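Local coordinates for protein phenylacetaldehyde dehydrogenase (PDB 4O5H) that probably oxidises phenylacetaldehyde to phenylacetate with NAD+ as the electron acceptor, as a member of the aldehyde dehydrogenase family, at residues 88-91 and 92-95; 139-142 and 143-147; 425-428 and 429-432; 448-451 and 452-455. One frame throughout, in Å; residues are numbered along the deposited sequence. Where two conformers were deposited one is given.

Contact 1. Residues 88-91 and 92-95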
loop_
_atom_site.group_PDB
_atom_site.type_symbol
_atom_site.label_atom_id
_atom_site.label_comp_id
_atom_site.label_asym_id
_atom_site.label_seq_id
_atom_site.Cartn_x
_atom_site.Cartn_y
_atom_site.Cartn_z
ATOM N N THR A 88 16.197 9.960 -18.891
ATOM C CA THR A 88 17.621 9.655 -18.858
ATOM C C THR A 88 18.440 10.602 -17.978
ATOM O O THR A 88 19.646 10.554 -17.973
ATOM C CB THR A 88 18.170 9.723 -20.263
ATOM O OG1 THR A 88 17.824 10.992 -20.834
ATOM C CG2 THR A 88 17.541 8.641 -21.110
ATOM N N ALA A 89 17.777 11.470 -17.243
ATOM C CA ALA A 89 18.457 12.370 -16.340
ATOM C C ALA A 89 19.280 11.550 -15.302
ATOM O O ALA A 89 18.864 10.486 -14.851
ATOM C CB ALA A 89 17.442 13.232 -15.627
ATOM N N LYS A 90 20.453 12.067 -14.961
ATOM C CA LYS A 90 21.277 11.452 -13.941
ATOM C C LYS A 90 20.649 11.729 -12.562
ATOM O O LYS A 90 19.919 12.718 -12.390
ATOM C CB LYS A 90 22.682 12.042 -13.993
ATOM C CG LYS A 90 23.423 11.785 -15.280
ATOM C CD LYS A 90 24.738 12.555 -15.318
ATOM C CE LYS A 90 25.654 12.109 -16.468
ATOM N NZ LYS A 90 26.061 10.667 -16.357
ATOM N N THR A 91 20.897 10.859 -11.597
ATOM C CA THR A 91 20.531 11.121 -10.227
ATOM C C THR A 91 20.981 12.529 -9.785
ATOM O O THR A 91 20.244 13.239 -9.116
ATOM C CB THR A 91 21.119 10.079 -9.246
ATOM O OG1 THR A 91 22.534 10.027 -9.405
ATOM C CG2 THR A 91 20.485 8.710 -9.444
ATOM N N THR A 92 22.193 12.900 -10.173
ATOM C CA THR A 92 22.731 14.214 -9.864
ATOM C C THR A 92 21.998 15.364 -10.553
ATOM O O THR A 92 21.997 16.481 -10.037
ATOM C CB THR A 92 24.232 14.271 -10.173
ATOM O OG1 THR A 92 24.508 13.707 -11.466
ATOM C CG2 THR A 92 25.004 13.447 -9.163
ATOM N N ASP A 93 21.389 15.118 -11.703
ATOM C CA ASP A 93 20.556 16.142 -12.358
ATOM C C ASP A 93 19.289 16.396 -11.531
ATOM O O ASP A 93 18.898 17.532 -11.301
ATOM C CB ASP A 93 20.157 15.733 -13.798
ATOM C CG ASP A 93 21.328 15.591 -14.747
ATOM O OD1 ASP A 93 22.353 16.302 -14.606
ATOM O OD2 ASP A 93 21.250 14.731 -15.636
ATOM N N ARG A 94 18.634 15.326 -11.093
ATOM C CA ARG A 94 17.427 15.468 -10.312
ATOM C C ARG A 94 17.737 16.205 -8.990
ATOM O O ARG A 94 17.009 17.093 -8.570
ATOM C CB ARG A 94 16.783 14.093 -10.024
ATOM C CG ARG A 94 16.523 13.244 -11.273
ATOM C CD ARG A 94 15.484 12.136 -11.076
ATOM N NE ARG A 94 15.765 11.237 -9.962
ATOM C CZ ARG A 94 16.453 10.086 -10.051
ATOM N NH1 ARG A 94 16.944 9.691 -11.237
ATOM N NH2 ARG A 94 16.663 9.321 -8.946
ATOM N N GLU A 95 18.844 15.835 -8.372
ATOM C CA GLU A 95 19.308 16.450 -7.135
ATOM C C GLU A 95 19.491 17.951 -7.343
ATOM O O GLU A 95 18.955 18.761 -6.568
ATOM C CB GLU A 95 20.627 15.773 -6.718
ATOM C CG GLU A 95 21.301 16.329 -5.481
ATOM C CD GLU A 95 22.626 15.601 -5.253
ATOM O OE1 GLU A 95 23.561 15.786 -6.060
ATOM O OE2 GLU A 95 22.697 14.826 -4.254
HETATM O O HOH W 1 15.970 10.150 -13.925
#

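Contact 2. Residues 139-142 and 143-147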
loop_
_atom_site.group_PDB
_atom_site.type_symbol
_atom_site.label_atom_id
_atom_site.label_comp_id
_atom_site.label_asym_id
_atom_site.label_seq_id
_atom_site.Cartn_x
_atom_site.Cartn_y
_atom_site.Cartn_z
ATOM N N PHE A 139 11.628 19.845 -0.320
ATOM C CA PHE A 139 12.362 19.693 -1.566
ATOM C C PHE A 139 13.865 19.495 -1.348
ATOM O O PHE A 139 14.480 18.694 -2.022
ATOM C CB PHE A 139 12.112 20.871 -2.511
ATOM C CG PHE A 139 10.762 20.814 -3.214
ATOM C CD1 PHE A 139 10.551 19.884 -4.226
ATOM C CD2 PHE A 139 9.721 21.639 -2.815
ATOM C CE1 PHE A 139 9.314 19.792 -4.852
ATOM C CE2 PHE A 139 8.470 21.571 -3.454
ATOM C CZ PHE A 139 8.271 20.635 -4.463
ATOM N N ARG A 140 14.450 20.226 -0.405
ATOM C CA ARG A 140 15.899 20.098 -0.161
ATOM C C ARG A 140 16.240 18.707 0.424
ATOM O O ARG A 140 17.179 18.026 -0.042
ATOM C CB ARG A 140 16.407 21.216 0.779
ATOM C CG ARG A 140 17.917 21.141 1.029
ATOM C CD ARG A 140 18.431 22.393 1.688
ATOM N NE ARG A 140 18.252 23.565 0.859
ATOM C CZ ARG A 140 17.516 24.627 1.184
ATOM N NH1 ARG A 140 16.858 24.701 2.328
ATOM N NH2 ARG A 140 17.423 25.663 0.343
ATOM N N TYR A 141 15.473 18.299 1.446
ATOM C CA TYR A 141 15.690 16.990 2.096
ATOM C C TYR A 141 15.589 15.868 1.050
ATOM O O TYR A 141 16.494 15.022 0.913
ATOM C CB TYR A 141 14.708 16.802 3.237
ATOM C CG TYR A 141 14.711 15.417 3.854
ATOM C CD1 TYR A 141 15.603 15.081 4.834
ATOM C CD2 TYR A 141 13.867 14.421 3.367
ATOM C CE1 TYR A 141 15.630 13.801 5.371
ATOM C CE2 TYR A 141 13.902 13.132 3.873
ATOM C CZ TYR A 141 14.779 12.840 4.895
ATOM O OH TYR A 141 14.821 11.542 5.399
ATOM N N MET A 142 14.513 15.885 0.252
ATOM C CA MET A 142 14.317 14.843 -0.755
ATOM C C MET A 142 15.337 14.901 -1.894
ATOM O O MET A 142 15.685 13.882 -2.459
ATOM C CB MET A 142 12.873 14.912 -1.301
ATOM C CG MET A 142 11.787 14.669 -0.240
ATOM S SD MET A 142 11.862 13.002 0.432
ATOM C CE MET A 142 10.822 13.225 1.874
ATOM N N ALA A 143 15.793 16.099 -2.237
ATOM C CA ALA A 143 16.860 16.247 -3.198
ATOM C C ALA A 143 18.045 15.356 -2.849
ATOM O O ALA A 143 18.647 14.688 -3.720
ATOM C CB ALA A 143 17.335 17.688 -3.301
ATOM N N GLY A 144 18.362 15.316 -1.585
ATOM C CA GLY A 144 19.483 14.509 -1.129
ATOM C C GLY A 144 19.228 13.013 -1.261
ATOM O O GLY A 144 20.196 12.255 -1.327
ATOM N N TRP A 145 17.951 12.567 -1.272
ATOM C CA TRP A 145 17.666 11.164 -1.532
ATOM C C TRP A 145 17.859 10.776 -2.988
ATOM O O TRP A 145 18.083 9.588 -3.261
ATOM C CB TRP A 145 16.243 10.728 -1.098
ATOM C CG TRP A 145 16.160 10.427 0.373
ATOM C CD1 TRP A 145 15.432 11.062 1.272
ATOM C CD2 TRP A 145 16.888 9.413 1.089
ATOM N NE1 TRP A 145 15.610 10.518 2.534
ATOM C CE2 TRP A 145 16.494 9.489 2.438
ATOM C CE3 TRP A 145 17.767 8.421 0.703
ATOM C CZ2 TRP A 145 17.028 8.674 3.417
ATOM C CZ3 TRP A 145 18.322 7.632 1.654
ATOM C CH2 TRP A 145 17.932 7.736 3.001
ATOM N N ALA A 146 17.846 11.739 -3.907
ATOM C CA ALA A 146 17.916 11.402 -5.299
ATOM C C ALA A 146 19.176 10.607 -5.647
ATOM O O ALA A 146 19.122 9.734 -6.544
ATOM C CB ALA A 146 17.809 12.646 -6.152
ATOM N N THR A 147 20.283 10.857 -4.936
ATOM C CA THR A 147 21.527 10.173 -5.214
ATOM C C THR A 147 21.789 8.970 -4.305
ATOM O O THR A 147 22.827 8.346 -4.448
ATOM C CB THR A 147 22.733 11.135 -5.104
ATOM O OG1 THR A 147 22.598 11.926 -3.932
ATOM C CG2 THR A 147 22.750 12.080 -6.345
#

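Contact 3. Residues 425-428 and 429-432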
loop_
_atom_site.group_PDB
_atom_site.type_symbol
_atom_site.label_atom_id
_atom_site.label_comp_id
_atom_site.label_asym_id
_atom_site.label_seq_id
_atom_site.Cartn_x
_atom_site.Cartn_y
_atom_site.Cartn_z
ATOM N N PHE A 425 -10.158 11.121 33.137
ATOM C CA PHE A 425 -9.974 9.704 33.364
ATOM C C PHE A 425 -9.279 9.495 34.685
ATOM O O PHE A 425 -8.526 10.353 35.136
ATOM C CB PHE A 425 -9.166 9.039 32.252
ATOM C CG PHE A 425 -7.712 9.427 32.229
ATOM C CD1 PHE A 425 -6.775 8.695 32.929
ATOM C CD2 PHE A 425 -7.267 10.485 31.414
ATOM C CE1 PHE A 425 -5.442 9.045 32.906
ATOM C CE2 PHE A 425 -5.921 10.826 31.362
ATOM C CZ PHE A 425 -5.014 10.122 32.130
ATOM N N ASP A 426 -9.519 8.327 35.290
ATOM C CA ASP A 426 -8.945 7.998 36.610
ATOM C C ASP A 426 -7.724 7.144 36.549
ATOM O O ASP A 426 -6.941 7.188 37.457
ATOM C CB ASP A 426 -9.982 7.299 37.483
ATOM C CG ASP A 426 -11.102 8.227 37.884
ATOM O OD1 ASP A 426 -10.864 9.462 37.968
ATOM O OD2 ASP A 426 -12.228 7.733 38.061
ATOM N N ASP A 427 -7.540 6.372 35.487
ATOM C CA ASP A 427 -6.312 5.595 35.378
ATOM C C ASP A 427 -5.899 5.364 33.926
ATOM O O ASP A 427 -6.724 5.449 33.016
ATOM C CB ASP A 427 -6.465 4.266 36.107
ATOM C CG ASP A 427 -7.669 3.503 35.649
ATOM O OD1 ASP A 427 -7.710 3.059 34.486
ATOM O OD2 ASP A 427 -8.590 3.342 36.474
ATOM N N VAL A 428 -4.644 4.980 33.753
ATOM C CA VAL A 428 -4.077 4.876 32.443
ATOM C C VAL A 428 -4.746 3.809 31.576
ATOM O O VAL A 428 -4.881 4.008 30.373
ATOM C CB VAL A 428 -2.567 4.653 32.488
ATOM C CG1 VAL A 428 -2.005 4.591 31.063
ATOM C CG2 VAL A 428 -1.914 5.803 33.235
ATOM N N ASP A 429 -5.154 2.682 32.160
ATOM C CA ASP A 429 -5.864 1.692 31.342
ATOM C C ASP A 429 -7.104 2.311 30.695
ATOM O O ASP A 429 -7.423 2.036 29.534
ATOM C CB ASP A 429 -6.253 0.463 32.130
ATOM C CG ASP A 429 -5.076 -0.408 32.459
ATOM O OD1 ASP A 429 -4.057 -0.389 31.769
ATOM O OD2 ASP A 429 -5.151 -1.133 33.446
ATOM N N THR A 430 -7.817 3.116 31.452
ATOM C CA THR A 430 -9.008 3.765 30.935
ATOM C C THR A 430 -8.672 4.785 29.870
ATOM O O THR A 430 -9.374 4.889 28.885
ATOM C CB THR A 430 -9.797 4.418 32.070
ATOM O OG1 THR A 430 -10.205 3.392 32.962
ATOM C CG2 THR A 430 -11.053 5.088 31.552
ATOM N N ALA A 431 -7.582 5.530 30.067
ATOM C CA ALA A 431 -7.143 6.513 29.093
ATOM C C ALA A 431 -6.826 5.818 27.766
ATOM O O ALA A 431 -7.198 6.319 26.711
ATOM C CB ALA A 431 -5.907 7.258 29.590
ATOM N N VAL A 432 -6.196 4.648 27.845
ATOM C CA VAL A 432 -5.893 3.864 26.651
ATOM C C VAL A 432 -7.178 3.416 25.949
ATOM O O VAL A 432 -7.296 3.579 24.728
ATOM C CB VAL A 432 -5.027 2.642 26.962
ATOM C CG1 VAL A 432 -4.944 1.677 25.763
ATOM C CG2 VAL A 432 -3.631 3.087 27.364
#

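Contact 4. Residues 448-451 and 452-455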
loop_
_atom_site.group_PDB
_atom_site.type_symbol
_atom_site.label_atom_id
_atom_site.label_comp_id
_atom_site.label_asym_id
_atom_site.label_seq_id
_atom_site.Cartn_x
_atom_site.Cartn_y
_atom_site.Cartn_z
ATOM N N SER A 448 3.595 14.331 29.863
ATOM C CA SER A 448 4.174 13.765 31.075
ATOM C C SER A 448 5.696 13.882 31.033
ATOM O O SER A 448 6.271 14.144 29.960
ATOM C CB SER A 448 3.824 12.283 31.174
ATOM O OG SER A 448 4.300 11.710 32.375
ATOM N N ASN A 449 6.321 13.739 32.182
ATOM C CA ASN A 449 7.779 13.651 32.295
ATOM C C ASN A 449 8.170 12.330 32.996
ATOM O O ASN A 449 9.317 12.124 33.353
ATOM C CB ASN A 449 8.343 14.854 33.062
ATOM C CG ASN A 449 9.867 14.960 32.969
ATOM O OD1 ASN A 449 10.443 14.879 31.890
ATOM N ND2 ASN A 449 10.521 15.104 34.125
ATOM N N ASP A 450 7.205 11.407 33.074
ATOM C CA ASP A 450 7.339 10.119 33.743
ATOM C C ASP A 450 7.799 9.069 32.693
ATOM O O ASP A 450 6.996 8.560 31.946
ATOM C CB ASP A 450 5.946 9.752 34.303
ATOM C CG ASP A 450 5.923 8.436 35.094
ATOM O OD1 ASP A 450 6.703 7.494 34.895
ATOM O OD2 ASP A 450 5.025 8.333 35.916
ATOM N N LEU A 451 9.081 8.739 32.705
ATOM C CA LEU A 451 9.688 7.833 31.733
ATOM C C LEU A 451 8.969 6.497 31.653
ATOM O O LEU A 451 8.609 6.072 30.568
ATOM C CB LEU A 451 11.173 7.560 32.092
ATOM C CG LEU A 451 11.878 6.534 31.176
ATOM C CD1 LEU A 451 12.500 7.239 29.995
ATOM C CD2 LEU A 451 12.965 5.782 31.936
ATOM N N SER A 452 8.765 5.859 32.804
ATOM C CA SER A 452 8.097 4.563 32.870
ATOM C C SER A 452 6.694 4.607 32.279
ATOM O O SER A 452 6.343 3.779 31.425
ATOM C CB SER A 452 8.027 4.089 34.306
ATOM O OG SER A 452 7.512 2.779 34.353
ATOM N N ALA A 453 5.903 5.584 32.700
ATOM C CA ALA A 453 4.530 5.705 32.195
ATOM C C ALA A 453 4.486 5.979 30.689
ATOM O O ALA A 453 3.638 5.436 29.997
ATOM C CB ALA A 453 3.772 6.813 32.919
ATOM N N ILE A 454 5.382 6.820 30.221
ATOM C CA ILE A 454 5.435 7.167 28.801
ATOM C C ILE A 454 5.771 5.933 27.973
ATOM O O ILE A 454 5.076 5.600 27.021
ATOM C CB ILE A 454 6.457 8.276 28.552
ATOM C CG1 ILE A 454 5.913 9.589 29.114
ATOM C CG2 ILE A 454 6.750 8.427 27.047
ATOM C CD1 ILE A 454 6.977 10.643 29.341
ATOM N N HIS A 455 6.774 5.176 28.401
ATOM C CA HIS A 455 7.187 4.010 27.627
ATOM C C HIS A 455 6.223 2.829 27.709
ATOM O O HIS A 455 6.161 2.044 26.796
ATOM C CB HIS A 455 8.637 3.608 27.925
ATOM C CG HIS A 455 9.609 4.399 27.104
ATOM N ND1 HIS A 455 9.798 4.155 25.752
ATOM C CD2 HIS A 455 10.352 5.493 27.397
ATOM C CE1 HIS A 455 10.640 5.055 25.261
ATOM N NE2 HIS A 455 10.991 5.872 26.234
#

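Contact 1. Residues 88-91 and 92-95
Asp-93 folds back over the start of its own helix and takes the backbone N-H of Lys-90, the N-cap residue: Lys-90 N to Asp-93 OD2 is 2.9 Å. With CG beside its own backbone N (chi1 -64°), the short carboxylate is directed back toward the preceding turn, and the N-H meets OD2 from above the carboxylate plane, 42° out of it. An aspartate suits the place, since its negative charge lies close to the helix N-terminus, where it would probably be favoured by the helix dipole. The aliphatic part of Lys-90 also lies against this group, CB standing 3.5 Å from OD2 of Asp-93, while its amino end leads away.

Next come the first helical bonds, Arg-94 N to Lys-90 O at 3.2 Å and Glu-95 N to Thr-91 O at 3.0 Å. In the conformer given, Arg-94 bends at chi3 and sets one guanidinium face over CA of Thr-91, which is offset toward the rim. A water accepts from its NH1 at 2.9 Å and may donate to O of Ala-89, so that it can link loop and helix.

Further out, NH2 of this conformer bonds to the carbonyl of Ala-200 on helix 187-201. The contact thus opens helix 91-107 at the protein surface, after helix 85-88.

Contact 2. Residues 139-142 and 143-147
Tyr-141 and Trp-145, one helical turn apart, lie side by side and join through both their rings and their polar atoms. The indole N-H gives a nearly straight hydrogen bond to the phenol oxygen, Trp-145 NE1 to Tyr-141 OH 3.1 Å with an angle of 162° at the hydrogen, and that oxygen lies close to the indole plane. The pair is an offset edge-to-face stack, the indole edge toward the phenol face, with planes at 77°; Tyr-141 CE2 comes within 3.7 Å of Trp-145 CD1. Tyr-141 reaches this position because CG is anti to its backbone N (chi1 172°).

This close pair contrasts with the looser touch of buried Met-142, whose SD makes an oblique Met-aromatic contact 4.1 Å from CD1 of Trp-145, its flexible thioether also fitting against helix 493-499. The small methyl of Ala-143, buried too, lets helix 91-107 come close, through Met-98 and Leu-99. On the more open side Arg-140 turns away to salt bridges with Asp-103 and Glu-106.

Ala-143 N to Phe-139 O is a sound 2.9 Å, but the backbone N-H bonds of Gly-144 and Trp-145 are weak, Gly-144 N to Arg-140 O being 3.3 Å. Alongside them, the indole-phenol bond adds a side-chain link between residues four apart, satisfying the N-H of a largely apolar ring.

Contact 3. Residues 425-428 and 429-432
Phe-425 and Ala-431 pack across a strand-to-helix turn, where strand 419-425 runs into helix 428-436 and Asp-427 serves as N-cap. CB of Phe-425 approaches CG2 of Thr-430 at 4.4 Å, and CG sits between the backbone N and the carbonyl carbon (chi1 70°), a torsion that swings the ring under the first helical turn. From CG through CD1 and CD2, CE1 and CE2, to CZ, each ring atom then meets the same methyl: CB of Ala-431 lies 3.6 Å from the ring centroid and only 5° off its normal, a CH-pi contact centred on the face. Alanine suits the spot because a single methyl lets the helix settle directly on the ring. Beyond this contact, the ring packs against Leu-293 and stacks edge-to-face with His-326.

The cap holds the same turn through Asp-427. Its chi1 of 54° turns the short carboxylate back to the first-turn N-H, and its O also receives Ala-431 N at 3.1 Å. Asp-429 is turned outward to a salt bridge with Arg-460.

One carboxylate oxygen of the cap takes two donors from the same face: OD1 of Asp-427 accepts Thr-430 N at 3.0 Å, nearly along its C-O axis, and the Thr-430 OG1 hydroxyl at 2.9 Å, from clearly above the plane.

Contact 4. Residues 448-451 and 452-455
Asp-450 and Ala-453 face each other at the start of helix 451-457, the carboxylate of the first lying against the methyl of the second, with Asp-450 CG 3.5 Å from Ala-453 CB. Asp-450 carries CG anti to its backbone N (chi1 -178°), which brings OD1 within reach of the N-H of Ala-453 in a straight capping bond of 3.0 Å (171° at the hydrogen). The donor stands well above the carboxylate plane, 64° out of it. Aspartate suits the N-cap because its short acid reaches a main-chain N-H near the helix start, and alanine offers little bulk to push it off.

On another side of the turn, Ile-454 points back toward the loop. Its CG1 and CD1 branch runs beside the Asp-450 carbonyl and ends alongside Ser-448, whose CB is 4.0 Å from Ile-454 CG1; a branched apolar chain fills this buried corner and also packs on Met-508 of the second subunit. Leu-451 and His-455 cross at a slant, Leu-451 CD1 lying 3.8 Å from His-455 CD2, and the imidazole presents its edge to the Leu-451 carbonyl oxygen.

Ser-448 steadies the residue before the helix: its OG accepts Asp-450 N at 3.0 Å and is hydrogen-bonded to Asp-295. An ST turn leading into an aspartate N-cap thus carries the chain from strand 443-447 into helix 451-457.

The four contacts form two pairs. Contacts 1 and 2, with centres 11 Å apart, touch directly: Glu-95 OE2 probably hydrogen-bonds Thr-147 OG1 at 2.9 Å, joining the start of helix 91-107 to the chain after Trp-145. Contacts 3 and 4 have centres 14 Å apart and do not touch; both lead from strands of the same seven-stranded sheet, 419-425 and 443-447, which have two strands between them, into a helix, and Val-432 of contact 3 packs on Leu-457 of the helix that contact 4 opens. Contacts 1 and 3 have centres 52 Å apart. Contact 4 alone meets the second subunit. The sodium-binding residues Val-51, Asp-119 and Asp-212 belong to none of the four.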